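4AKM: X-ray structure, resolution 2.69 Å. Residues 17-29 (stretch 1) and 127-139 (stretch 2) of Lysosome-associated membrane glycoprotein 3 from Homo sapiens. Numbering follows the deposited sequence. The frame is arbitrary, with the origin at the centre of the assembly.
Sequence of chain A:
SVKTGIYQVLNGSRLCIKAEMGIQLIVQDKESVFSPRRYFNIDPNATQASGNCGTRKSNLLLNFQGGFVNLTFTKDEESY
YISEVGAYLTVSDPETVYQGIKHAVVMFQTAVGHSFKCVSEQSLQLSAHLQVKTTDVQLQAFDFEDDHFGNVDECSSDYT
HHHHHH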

# COMPACT_ATOMS: atom_id res chain seq x y z
N ILE A 17 -4.92 -11.75 1.57
CA ILE A 17 -3.86 -10.80 1.27
C ILE A 17 -2.80 -10.86 2.36
O ILE A 17 -3.11 -10.82 3.55
CB ILE A 17 -4.40 -9.34 1.22
CG1 ILE A 17 -5.24 -9.11 -0.04
CG2 ILE A 17 -3.26 -8.34 1.28
CD1 ILE A 17 -5.78 -7.71 -0.15
N LYS A 18 -1.54 -10.98 1.96
CA LYS A 18 -0.43 -10.95 2.91
C LYS A 18 0.52 -9.86 2.45
O LYS A 18 1.03 -9.91 1.33
CB LYS A 18 0.28 -12.30 2.94
CG LYS A 18 1.26 -12.47 4.09
CD LYS A 18 2.21 -13.63 3.82
CE LYS A 18 2.82 -14.19 5.10
NZ LYS A 18 3.46 -13.14 5.94
N ALA A 19 0.75 -8.86 3.29
CA ALA A 19 1.59 -7.74 2.87
C ALA A 19 2.51 -7.24 3.97
O ALA A 19 2.08 -6.83 5.05
CB ALA A 19 0.73 -6.60 2.33
N GLU A 20 3.80 -7.29 3.67
CA GLU A 20 4.82 -6.72 4.51
C GLU A 20 5.39 -5.55 3.75
O GLU A 20 5.61 -5.66 2.55
CB GLU A 20 5.90 -7.75 4.78
CG GLU A 20 5.35 -9.07 5.31
CD GLU A 20 6.42 -10.14 5.41
OE1 GLU A 20 7.55 -9.87 4.97
OE2 GLU A 20 6.13 -11.24 5.92
N MET A 21 5.60 -4.44 4.43
CA MET A 21 6.15 -3.23 3.82
C MET A 21 6.23 -2.11 4.84
O MET A 21 5.62 -2.18 5.91
CB MET A 21 5.30 -2.76 2.63
CG MET A 21 3.86 -2.37 2.99
SD MET A 21 2.66 -2.66 1.66
CE MET A 21 3.36 -1.71 0.32
N GLY A 22 7.00 -1.10 4.49
CA GLY A 22 7.05 0.14 5.23
C GLY A 22 6.42 1.17 4.33
O GLY A 22 6.59 1.12 3.11
N ILE A 23 5.67 2.09 4.92
CA ILE A 23 4.96 3.09 4.15
C ILE A 23 5.16 4.48 4.74
O ILE A 23 5.15 4.67 5.96
CB ILE A 23 3.47 2.74 3.99
CG1 ILE A 23 3.32 1.43 3.21
CG2 ILE A 23 2.71 3.84 3.27
CD1 ILE A 23 2.01 0.73 3.44
N GLN A 24 5.39 5.44 3.86
CA GLN A 24 5.66 6.81 4.23
C GLN A 24 4.72 7.69 3.41
O GLN A 24 4.43 7.39 2.25
CB GLN A 24 7.13 7.15 3.93
CG GLN A 24 7.61 8.49 4.49
CD GLN A 24 9.10 8.74 4.27
OE1 GLN A 24 9.52 9.08 3.16
NE2 GLN A 24 9.89 8.56 5.32
N LEU A 25 4.21 8.76 4.01
CA LEU A 25 3.40 9.72 3.27
C LEU A 25 4.13 11.05 3.24
O LEU A 25 4.57 11.55 4.27
CB LEU A 25 2.02 9.87 3.91
CG LEU A 25 1.08 8.67 3.74
CD1 LEU A 25 -0.24 8.87 4.49
CD2 LEU A 25 0.82 8.39 2.27
N ILE A 26 4.28 11.62 2.05
CA ILE A 26 4.95 12.90 1.89
C ILE A 26 3.95 13.95 1.43
O ILE A 26 3.36 13.82 0.35
CB ILE A 26 6.10 12.82 0.84
CG1 ILE A 26 7.27 11.97 1.36
CG2 ILE A 26 6.59 14.22 0.48
CD1 ILE A 26 7.15 10.49 1.06
N VAL A 27 3.74 14.99 2.24
CA VAL A 27 2.88 16.10 1.82
C VAL A 27 3.67 17.38 1.54
O VAL A 27 4.57 17.76 2.29
CB VAL A 27 1.67 16.37 2.78
CG1 VAL A 27 1.28 15.11 3.54
CG2 VAL A 27 1.95 17.52 3.74
N GLN A 28 3.33 18.03 0.43
CA GLN A 28 4.01 19.25 0.00
C GLN A 28 3.29 20.49 0.51
O GLN A 28 2.41 21.03 -0.16
CB GLN A 28 4.10 19.29 -1.52
CG GLN A 28 5.46 19.72 -2.04
CD GLN A 28 5.79 19.08 -3.38
OE1 GLN A 28 6.87 18.51 -3.56
NE2 GLN A 28 4.85 19.17 -4.32
N ASP A 29 3.67 20.94 1.70
CA ASP A 29 3.06 22.11 2.34
C ASP A 29 3.15 23.35 1.47
O ASP A 29 2.16 24.05 1.28
CB ASP A 29 3.76 22.40 3.67
CG ASP A 29 3.48 21.36 4.72
OD1 ASP A 29 2.32 20.92 4.82
OD2 ASP A 29 4.43 20.97 5.45
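Stretch 2, residues 127-139: SAHLQVKTTDVQL

The antiparallel pairing of these two stretches is broken by a beta bulge: the register shifts by one residue between Glu20 and Gly22, where stretch 2 steps back from Gln138 to Thr135 and so spends Val137 and Asp136 against the single residue Met21. The torsions mark the place. Asp136 has phi/psi of 54/34°, far from the extended values around it, and there the chain of stretch 2 turns a corner. Met21 stays extended at 178/164°, with its CA 3.5 Å from Thr135 O and its CB 3.8 Å from Val137 CG2.

Stretch 1 is in a strand that begins earlier in the chain and ends at Val27; Gln28 and Asp29 are loop. Two strand segments of stretch 2 run against it, one beginning at Leu130 and another reaching Leu139. The N-to-C direction of the first makes an angle of 147° with the 17-27 strand, that of the second 177°; both axes approach to 4.7 Å, the spacing of neighbouring strands in a sheet.

Hydrogen bonds fix the register. Before the bulge, Glu20 N donates to Gln138 O and Gln138 N to Glu20 O, each at 2.9 Å. Beyond it, Gly22 N to Thr135 O is 2.8 Å and Thr135 N to Gly22 O is 2.9 Å, the latter more bent, with an angle of 136° at the hydrogen. Gln24 N to Lys133 O, Lys133 N to Gln24 O, Ile26 N to Gln131 O and Gln131 N to Ile26 O repeat the reciprocal pattern, each at 2.9 Å. Past the strand end, Gln28 N still donates to His129 O at 2.8 Å. Between these rungs lie the non-hydrogen-bonded pairs, whose close backbone approach brings CA-H...O contacts, among them Val27 CA to His129 O at 3.1 Å.

Side chains alternate between the two faces. Ile23, Leu25, Val27, Leu130, Val132 and Thr134 share a buried face, on which Ile23 CG2 meets Val132 CG2 at 3.7 Å, Leu25 CD2 meets Val132 CB at 3.7 Å, and Val27 CG1 meets Leu130 CD1 at 3.9 Å. Ala19 CB packs on Leu139 CB at 3.9 Å, on this same face. The other face is more polar: Gln24, Lys133 and Gln131 lie there, with Ile26 buried among them, its CD1 3.7 Å from Lys133 CD. Gly22 belongs to this face too, and an ideal CB built on it would fall 2.8 Å from Thr135 CG2, a clash that its lack of a side chain avoids. Together the stretches bury 965 Å², summed over both.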

# COMPACT_ATOMS: atom_id res chain seq x y z
N SER A 127 -2.03 12.78 -5.09
CA SER A 127 -2.58 14.06 -5.52
C SER A 127 -1.40 14.92 -5.94
O SER A 127 -0.30 14.42 -6.17
CB SER A 127 -3.34 14.74 -4.39
OG SER A 127 -2.45 15.17 -3.37
N ALA A 128 -1.63 16.22 -6.04
CA ALA A 128 -0.57 17.15 -6.41
C ALA A 128 0.34 17.46 -5.22
O ALA A 128 1.48 17.88 -5.40
CB ALA A 128 -1.18 18.43 -6.96
N HIS A 129 -0.17 17.25 -4.01
CA HIS A 129 0.58 17.55 -2.79
C HIS A 129 0.86 16.29 -1.98
O HIS A 129 1.68 16.30 -1.07
CB HIS A 129 -0.19 18.53 -1.90
CG HIS A 129 -0.53 19.82 -2.58
ND1 HIS A 129 -1.76 20.06 -3.15
CD2 HIS A 129 0.19 20.95 -2.76
CE1 HIS A 129 -1.78 21.28 -3.66
NE2 HIS A 129 -0.61 21.84 -3.44
N LEU A 130 0.16 15.22 -2.30
CA LEU A 130 0.27 14.01 -1.50
C LEU A 130 0.94 12.89 -2.28
O LEU A 130 0.56 12.58 -3.41
CB LEU A 130 -1.10 13.56 -0.97
CG LEU A 130 -1.08 12.26 -0.16
CD1 LEU A 130 -0.26 12.41 1.11
CD2 LEU A 130 -2.48 11.78 0.15
N GLN A 131 1.92 12.28 -1.65
CA GLN A 131 2.72 11.24 -2.27
C GLN A 131 2.84 10.09 -1.29
O GLN A 131 2.88 10.30 -0.08
CB GLN A 131 4.10 11.81 -2.58
CG GLN A 131 4.96 10.96 -3.47
CD GLN A 131 6.28 11.63 -3.77
OE1 GLN A 131 6.69 12.57 -3.08
NE2 GLN A 131 6.96 11.15 -4.80
N VAL A 132 2.86 8.87 -1.79
CA VAL A 132 3.11 7.72 -0.94
C VAL A 132 4.40 7.02 -1.38
O VAL A 132 4.69 6.93 -2.58
CB VAL A 132 1.90 6.74 -0.89
CG1 VAL A 132 1.57 6.21 -2.27
CG2 VAL A 132 2.15 5.61 0.08
N LYS A 133 5.20 6.57 -0.41
CA LYS A 133 6.40 5.79 -0.69
C LYS A 133 6.40 4.47 0.06
O LYS A 133 6.11 4.42 1.26
CB LYS A 133 7.66 6.60 -0.37
CG LYS A 133 8.32 7.21 -1.61
CD LYS A 133 9.11 8.47 -1.29
CE LYS A 133 9.27 9.34 -2.54
NZ LYS A 133 9.86 10.69 -2.25
N THR A 134 6.72 3.39 -0.64
CA THR A 134 6.82 2.07 -0.02
C THR A 134 8.26 1.61 0.03
O THR A 134 9.09 2.05 -0.76
CB THR A 134 5.99 1.01 -0.77
OG1 THR A 134 6.66 0.65 -1.99
CG2 THR A 134 4.60 1.53 -1.08
N THR A 135 8.54 0.70 0.95
CA THR A 135 9.90 0.21 1.13
C THR A 135 9.81 -1.19 1.74
O THR A 135 8.82 -1.52 2.35
CB THR A 135 10.68 1.14 2.07
OG1 THR A 135 12.02 0.67 2.21
CG2 THR A 135 10.05 1.18 3.44
N ASP A 136 10.84 -2.01 1.55
CA ASP A 136 10.88 -3.34 2.17
C ASP A 136 9.65 -4.19 1.86
O ASP A 136 9.18 -4.97 2.69
CB ASP A 136 11.07 -3.22 3.68
CG ASP A 136 12.47 -2.80 4.05
OD1 ASP A 136 13.42 -3.49 3.62
OD2 ASP A 136 12.63 -1.78 4.75
N VAL A 137 9.12 -4.01 0.66
CA VAL A 137 7.89 -4.64 0.25
C VAL A 137 8.06 -6.12 -0.07
O VAL A 137 8.90 -6.51 -0.87
CB VAL A 137 7.31 -3.95 -1.01
CG1 VAL A 137 6.06 -4.68 -1.50
CG2 VAL A 137 7.02 -2.49 -0.74
N GLN A 138 7.25 -6.95 0.59
CA GLN A 138 6.96 -8.28 0.08
C GLN A 138 5.49 -8.58 0.31
O GLN A 138 5.02 -8.59 1.44
CB GLN A 138 7.81 -9.35 0.76
CG GLN A 138 7.57 -10.73 0.17
CD GLN A 138 8.74 -11.67 0.39
OE1 GLN A 138 9.73 -11.31 1.03
NE2 GLN A 138 8.63 -12.88 -0.14
N LEU A 139 4.76 -8.82 -0.77
CA LEU A 139 3.32 -9.03 -0.67
C LEU A 139 2.83 -10.13 -1.59
O LEU A 139 3.57 -10.63 -2.44
CB LEU A 139 2.55 -7.73 -0.92
CG LEU A 139 2.77 -6.94 -2.21
CD1 LEU A 139 1.99 -7.53 -3.39
CD2 LEU A 139 2.39 -5.48 -2.01